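Local coordinates for 3-phosphoshikimate 1-carboxyvinyltransferase (Streptomyces sviceus, PDB 7M0O), which probably catalyses transfer of the enolpyruvyl group of phosphoenolpyruvate to the 5-hydroxyl of shikimate-3-phosphate, the sixth step of the route to chorismate, at residues A[15-20]-A[210-215]; A[388-391]-A[397-400]. One frame throughout, in Å; residues are numbered along the deposited sequence.

Interaction 1: A[15-20]-A[210-215]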
ATOM      1  N   LEU A  15      -3.202  -8.855   8.535  1.00 11.33           N
ATOM      2  CA  LEU A  15      -2.757  -9.341   9.845  1.00 10.94           C
ATOM      3  C   LEU A  15      -3.814  -9.084  10.914  1.00 16.45           C
ATOM      4  O   LEU A  15      -4.054  -9.936  11.782  1.00 13.13           O
ATOM      5  CB  LEU A  15      -1.439  -8.672  10.244  1.00 13.68           C
ATOM      6  CG  LEU A  15      -0.187  -9.181   9.550  1.00 17.18           C
ATOM      7  CD1 LEU A  15       1.004  -8.287   9.857  1.00 16.63           C
ATOM      8  CD2 LEU A  15       0.089 -10.579  10.000  1.00 18.17           C
ATOM      9  N   PHE A  16      -4.433  -7.902  10.879  1.00 11.95           N
ATOM     10  CA  PHE A  16      -5.538  -7.608  11.788  1.00 10.25           C
ATOM     11  C   PHE A  16      -6.672  -8.603  11.602  1.00 12.62           C
ATOM     12  O   PHE A  16      -7.189  -9.165  12.573  1.00 14.45           O
ATOM     13  CB  PHE A  16      -6.025  -6.174  11.551  1.00 10.90           C
ATOM     14  CG  PHE A  16      -7.090  -5.708  12.524  1.00 13.87           C
ATOM     15  CD1 PHE A  16      -8.378  -6.252  12.489  1.00 12.21           C
ATOM     16  CD2 PHE A  16      -6.822  -4.702  13.446  1.00 17.25           C
ATOM     17  CE1 PHE A  16      -9.375  -5.824  13.373  1.00 13.06           C
ATOM     18  CE2 PHE A  16      -7.822  -4.261  14.338  1.00 16.61           C
ATOM     19  CZ  PHE A  16      -9.092  -4.823  14.292  1.00 13.37           C
ATOM     20  N   LEU A  17      -7.108  -8.788  10.356  1.00 14.02           N
ATOM     21  CA  LEU A  17      -8.228  -9.684  10.081  1.00 12.96           C
ATOM     22  C   LEU A  17      -7.911 -11.120  10.496  1.00 13.29           C
ATOM     23  O   LEU A  17      -8.774 -11.815  11.061  1.00 12.65           O
ATOM     24  CB  LEU A  17      -8.588  -9.592   8.599  1.00 11.95           C
ATOM     25  CG  LEU A  17      -9.142  -8.213   8.223  1.00 14.10           C
ATOM     26  CD1 LEU A  17      -9.068  -7.939   6.727  1.00 11.67           C
ATOM     27  CD2 LEU A  17     -10.593  -8.127   8.685  1.00 13.84           C
ATOM     28  N   ALA A  18      -6.675 -11.580  10.235  1.00 11.35           N
ATOM     29  CA  ALA A  18      -6.278 -12.932  10.628  1.00 11.04           C
ATOM     30  C   ALA A  18      -6.321 -13.100  12.141  1.00 13.49           C
ATOM     31  O   ALA A  18      -6.691 -14.164  12.643  1.00 13.36           O
ATOM     32  CB  ALA A  18      -4.876 -13.264  10.108  1.00 12.37           C
ATOM     33  N   ALA A  19      -5.912 -12.067  12.880  1.00 12.38           N
ATOM     34  CA  ALA A  19      -5.966 -12.119  14.335  1.00 12.61           C
ATOM     35  C   ALA A  19      -7.396 -12.152  14.858  1.00 12.78           C
ATOM     36  O   ALA A  19      -7.668 -12.802  15.875  1.00 12.53           O
ATOM     37  CB  ALA A  19      -5.233 -10.913  14.914  1.00 14.62           C
ATOM     38  N   ALA A  20      -8.311 -11.423  14.215  1.00 12.18           N
ATOM     39  CA  ALA A  20      -9.623 -11.172  14.803  1.00 11.59           C
ATOM     40  C   ALA A  20     -10.687 -12.177  14.368  1.00 14.26           C
ATOM     41  O   ALA A  20     -11.741 -12.250  15.010  1.00 19.25           O
ATOM     42  CB  ALA A  20     -10.088  -9.747  14.461  1.00 13.67           C
ATOM     43  N   GLY A 210     -20.894  -9.201  14.779  1.00 12.56           N
ATOM     44  CA  GLY A 210     -20.891 -10.617  14.472  1.00 17.17           C
ATOM     45  C   GLY A 210     -19.559 -11.207  14.074  1.00 22.35           C
ATOM     46  O   GLY A 210     -19.482 -12.423  13.860  1.00 21.20           O
ATOM     47  N   GLY A 211     -18.520 -10.397  13.951  1.00 19.18           N
ATOM     48  CA  GLY A 211     -17.187 -10.908  13.725  1.00 18.56           C
ATOM     49  C   GLY A 211     -16.877 -11.233  12.275  1.00 17.89           C
ATOM     50  O   GLY A 211     -17.636 -10.951  11.336  1.00 17.08           O
ATOM     51  N   TYR A 212     -15.718 -11.869  12.112  1.00 17.45           N
ATOM     52  CA  TYR A 212     -15.154 -12.255  10.830  1.00 13.93           C
ATOM     53  C   TYR A 212     -15.083 -13.771  10.695  1.00 18.13           C
ATOM     54  O   TYR A 212     -15.067 -14.499  11.688  1.00 17.81           O
ATOM     55  CB  TYR A 212     -13.738 -11.686  10.658  1.00 15.20           C
ATOM     56  CG  TYR A 212     -13.629 -10.180  10.602  1.00 16.91           C
ATOM     57  CD1 TYR A 212     -14.017  -9.478   9.474  1.00 11.46           C
ATOM     58  CD2 TYR A 212     -13.106  -9.461  11.675  1.00 14.32           C
ATOM     59  CE1 TYR A 212     -13.901  -8.091   9.426  1.00 15.38           C
ATOM     60  CE2 TYR A 212     -12.974  -8.089  11.628  1.00 10.59           C
ATOM     61  CZ  TYR A 212     -13.379  -7.408  10.511  1.00  9.57           C
ATOM     62  OH  TYR A 212     -13.237  -6.031  10.481  1.00 14.31           O
ATOM     63  N   ARG A 213     -14.994 -14.232   9.442  1.00 15.14           N
ATOM     64  CA  ARG A 213     -14.824 -15.641   9.103  1.00 19.97           C
ATOM     65  C   ARG A 213     -13.417 -15.853   8.553  1.00 16.26           C
ATOM     66  O   ARG A 213     -13.059 -15.245   7.538  1.00 17.35           O
ATOM     67  CB  ARG A 213     -15.855 -16.077   8.060  1.00 20.15           C
ATOM     68  CG  ARG A 213     -17.091 -16.780   8.626  1.00 32.29           C
ATOM     69  CD  ARG A 213     -17.855 -15.900   9.607  1.00 32.80           C
ATOM     70  NE  ARG A 213     -17.973 -14.520   9.133  1.00 37.63           N
ATOM     71  CZ  ARG A 213     -18.740 -13.589   9.698  1.00 38.83           C
ATOM     72  NH1 ARG A 213     -19.483 -13.880  10.764  1.00 34.63           N
ATOM     73  NH2 ARG A 213     -18.770 -12.363   9.190  1.00 32.17           N
ATOM     74  N   ALA A 214     -12.642 -16.731   9.193  1.00 15.75           N
ATOM     75  CA  ALA A 214     -11.283 -17.004   8.742  1.00 14.08           C
ATOM     76  C   ALA A 214     -11.294 -17.578   7.333  1.00 16.67           C
ATOM     77  O   ALA A 214     -12.267 -18.206   6.896  1.00 17.43           O
ATOM     78  CB  ALA A 214     -10.577 -17.986   9.674  1.00 17.62           C
ATOM     79  N   THR A 215     -10.179 -17.391   6.635  1.00 16.23           N
ATOM     80  CA  THR A 215     -10.059 -17.850   5.260  1.00 18.74           C
ATOM     81  C   THR A 215      -8.577 -17.987   4.910  1.00 21.59           C
ATOM     82  O   THR A 215      -7.694 -17.717   5.728  1.00 17.83           O
ATOM     83  CB  THR A 215     -10.792 -16.889   4.315  1.00 21.58           C
ATOM     84  OG1 THR A 215     -10.911 -17.481   3.017  1.00 22.76           O
ATOM     85  CG2 THR A 215     -10.042 -15.563   4.210  1.00 22.75           C
TER
HETATM   86  O   HOH W   1     -14.404 -12.195  14.784  1.00 17.55           O

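Interaction 2: A[388-391]-A[397-400]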
ATOM      1  N   GLY A 388      19.325   5.755  -3.148  1.00 16.01           N
ATOM      2  CA  GLY A 388      18.770   5.113  -1.986  1.00 14.65           C
ATOM      3  C   GLY A 388      17.325   5.459  -1.692  1.00 16.18           C
ATOM      4  O   GLY A 388      16.713   4.809  -0.839  1.00 16.02           O
ATOM      5  N   CYS A 389      16.758   6.460  -2.367  1.00 18.35           N
ATOM      6  CA  CYS A 389      15.400   6.838  -1.989  1.00 18.52           C
ATOM      7  C   CYS A 389      14.362   5.786  -2.380  1.00 17.41           C
ATOM      8  O   CYS A 389      13.243   5.827  -1.856  1.00 13.79           O
ATOM      9  CB  CYS A 389      15.050   8.207  -2.573  1.00 16.05           C
ATOM     10  SG  CYS A 389      14.832   8.288  -4.359  1.00 16.86           S
ATOM     11  N   VAL A 390      14.719   4.823  -3.238  1.00 16.98           N
ATOM     12  CA  VAL A 390      13.839   3.694  -3.536  1.00 13.90           C
ATOM     13  C   VAL A 390      13.457   2.931  -2.276  1.00 18.46           C
ATOM     14  O   VAL A 390      12.440   2.232  -2.262  1.00 14.54           O
ATOM     15  CB  VAL A 390      14.475   2.716  -4.551  1.00 16.37           C
ATOM     16  CG1 VAL A 390      14.791   3.397  -5.862  1.00 15.54           C
ATOM     17  CG2 VAL A 390      15.727   2.035  -3.959  1.00 15.31           C
ATOM     18  N   ARG A 391      14.245   3.066  -1.202  1.00 19.72           N
ATOM     19  CA  ARG A 391      13.950   2.346   0.028  1.00 18.68           C
ATOM     20  C   ARG A 391      12.643   2.798   0.660  1.00 17.95           C
ATOM     21  O   ARG A 391      12.113   2.091   1.524  1.00 18.34           O
ATOM     22  CB  ARG A 391      15.116   2.506   1.005  1.00 18.25           C
ATOM     23  CG  ARG A 391      16.399   1.885   0.466  1.00 24.94           C
ATOM     24  CD  ARG A 391      17.466   1.752   1.533  1.00 27.84           C
ATOM     25  NE  ARG A 391      17.938   3.038   2.012  1.00 29.26           N
ATOM     26  CZ  ARG A 391      18.041   3.351   3.297  1.00 33.20           C
ATOM     27  NH1 ARG A 391      17.698   2.465   4.222  1.00 33.43           N
ATOM     28  NH2 ARG A 391      18.485   4.545   3.657  1.00 35.96           N
ATOM     29  N   PHE A 397      14.967  -2.779  -4.553  1.00 14.92           N
ATOM     30  CA  PHE A 397      14.611  -2.493  -5.946  1.00 12.41           C
ATOM     31  C   PHE A 397      15.801  -2.644  -6.888  1.00 14.51           C
ATOM     32  O   PHE A 397      15.668  -3.181  -7.995  1.00 15.54           O
ATOM     33  CB  PHE A 397      14.037  -1.081  -6.103  1.00 12.10           C
ATOM     34  CG  PHE A 397      13.955  -0.646  -7.547  1.00 12.84           C
ATOM     35  CD1 PHE A 397      12.896  -1.048  -8.348  1.00 14.23           C
ATOM     36  CD2 PHE A 397      14.981   0.103  -8.131  1.00 12.27           C
ATOM     37  CE1 PHE A 397      12.820  -0.648  -9.701  1.00 11.75           C
ATOM     38  CE2 PHE A 397      14.930   0.476  -9.467  1.00 13.16           C
ATOM     39  CZ  PHE A 397      13.846   0.102 -10.254  1.00 12.77           C
ATOM     40  N   HIS A 398      16.958  -2.109  -6.502  1.00 13.81           N
ATOM     41  CA  HIS A 398      18.078  -2.124  -7.438  1.00 18.04           C
ATOM     42  C   HIS A 398      18.560  -3.538  -7.711  1.00 13.14           C
ATOM     43  O   HIS A 398      19.025  -3.820  -8.818  1.00 18.46           O
ATOM     44  CB  HIS A 398      19.224  -1.274  -6.907  1.00 14.01           C
ATOM     45  CG  HIS A 398      18.916   0.186  -6.879  1.00 14.37           C
ATOM     46  ND1 HIS A 398      18.769   0.940  -8.025  1.00 17.49           N
ATOM     47  CD2 HIS A 398      18.716   1.030  -5.842  1.00 13.16           C
ATOM     48  CE1 HIS A 398      18.505   2.192  -7.692  1.00 20.89           C
ATOM     49  NE2 HIS A 398      18.475   2.275  -6.374  1.00 15.88           N
ATOM     50  N   GLU A 399      18.439  -4.433  -6.727  1.00 17.05           N
ATOM     51  CA  GLU A 399      18.805  -5.830  -6.936  1.00 19.39           C
ATOM     52  C   GLU A 399      17.822  -6.513  -7.876  1.00 19.22           C
ATOM     53  O   GLU A 399      18.225  -7.168  -8.848  1.00 18.05           O
ATOM     54  CB  GLU A 399      18.864  -6.562  -5.594  1.00 24.38           C
ATOM     55  CG  GLU A 399      19.864  -5.970  -4.634  1.00 26.95           C
ATOM     56  CD  GLU A 399      19.483  -6.167  -3.170  1.00 31.21           C
ATOM     57  OE1 GLU A 399      18.576  -6.976  -2.871  1.00 33.33           O
ATOM     58  OE2 GLU A 399      20.108  -5.508  -2.319  1.00 29.12           O
ATOM     59  N   ALA A 400      16.524  -6.340  -7.612  1.00 15.27           N
ATOM     60  CA  ALA A 400      15.489  -6.953  -8.441  1.00 16.93           C
ATOM     61  C   ALA A 400      15.563  -6.467  -9.881  1.00 11.57           C
ATOM     62  O   ALA A 400      15.383  -7.253 -10.814  1.00 15.49           O
ATOM     63  CB  ALA A 400      14.106  -6.654  -7.870  1.00 14.55           C
TER

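Interaction 1: A[15-20]-A[210-215]
Over one face of the Tyr-212 ring sits CD2 of Leu-17, while the methyl of Ala-20 reaches the same ring obliquely. The leucine contact is a CH-pi interaction at close quarters: CD2 lies 3.5 Å from the ring centroid and only 19° off the ring normal. It is displaced toward the phenol end, with Leu-17 CD2 at 3.4 Å from Tyr-212 CE1 and equally near CZ. One helical turn on, Ala-20 CB approaches Tyr-212 CD2 more loosely, at 4.1 Å, so the ring spans two positions of the helix surface. A second flat group, the Arg-213 guanidinium, turns back on its own segment and has the carbonyl carbon of Gly-211 over one face.

With chi1 of -65°, Tyr-212 holds its CG opposite the carbonyl carbon, and the ring extends from the loop to the leucine. Its OH is hydrogen-bonded to Leu-162 O, which fixes the far end of the ring. The backbones meet through a water that donates to Ala-20 O at 2.7 Å and accepts from Tyr-212 N at 3.0 Å, serving the last carbonyl of the helix. A leucine in place of Tyr-212 would probably leave Leu-162 O without its phenol partner and deprive the Leu-17 methyl of an aromatic face.

This is how the buried C-terminal end of helix 8-20 in this EPSP synthase is joined to the loop between strands 204-207 and 216-218. Helix 79-90 packs on Ala-20 through Leu-88, and backbone bonds link Tyr-212 and Ala-214 to Asp-22. Thr-215 then pairs with Thr-26, where strand 216-218 comes to lie parallel to strand 24-28.

Interaction 2: A[388-391]-A[397-400]
Phe-397, the first residue of helix 397-406, meets Val-390 both at the root of its side chain and at its ring. The two CB atoms, Phe-397 CB and Val-390 CB, stand 4.1 Å apart, and Phe-397 CD2 comes to 4.0 Å from Val-390 CG1. The side chains cross at about a right angle, and the methyl approaches the ring obliquely. Setting CG anti to the backbone N, chi1 167°, Phe-397 directs its ring past the valine. Met-370 of helix 366-375 touches the Phe-397 side chain, whose ring also meets that of Phe-401 with the planes about 20° apart.

The valine is presented by a short 3-10 segment, closed by the bond from Arg-391 N to Gly-388 O at 3.0 Å. In the EPSP synthase fold this segment lies in the connection from strand 383-384 to the C-terminal helix, and Lys-392, predicted to bind phosphoenolpyruvate, follows directly. The contact therefore packs the approach to that lysine against the start of the helix, without itself supplying a predicted binding residue.

His-398 comes next and takes the other branch of the same valine. Val-390 CG2 lies 3.7 Å from His-398 NE2 and just as near CD2, while Val-390 CG1 reaches His-398 NE2 at 3.9 Å, so both methyls border this part of the imidazole. The approach is again oblique. NE2 is engaged at the same time in a hydrogen bond with Pro-387 O, just ahead of Gly-388, which limits rotation of the ring. One face of the imidazole is met by its own neighbour in sequence: Phe-397 CD2 stands 3.9 Å above the plane, offset toward the rim. Val-369 and Met-370 of helix 366-375 also touch the Val-390 side chain.

From the N terminus, helix 8-20 comes first, and its end waits for a partner far along the chain: interaction 1 closes a long loop of 189 intervening residues when 210-215 returns to it. Interaction 2 opens only after that closure and spans just five residues, joining the turn at 388-391 to the start of the last helix. The two are in series, neither nested nor crossed. They lie on opposite sides of the chain's centre, their own centres 33 Å apart, and do not touch. One shows long-range closure within the domain containing the early strands and the other local closure in the second domain of this two-domain fold.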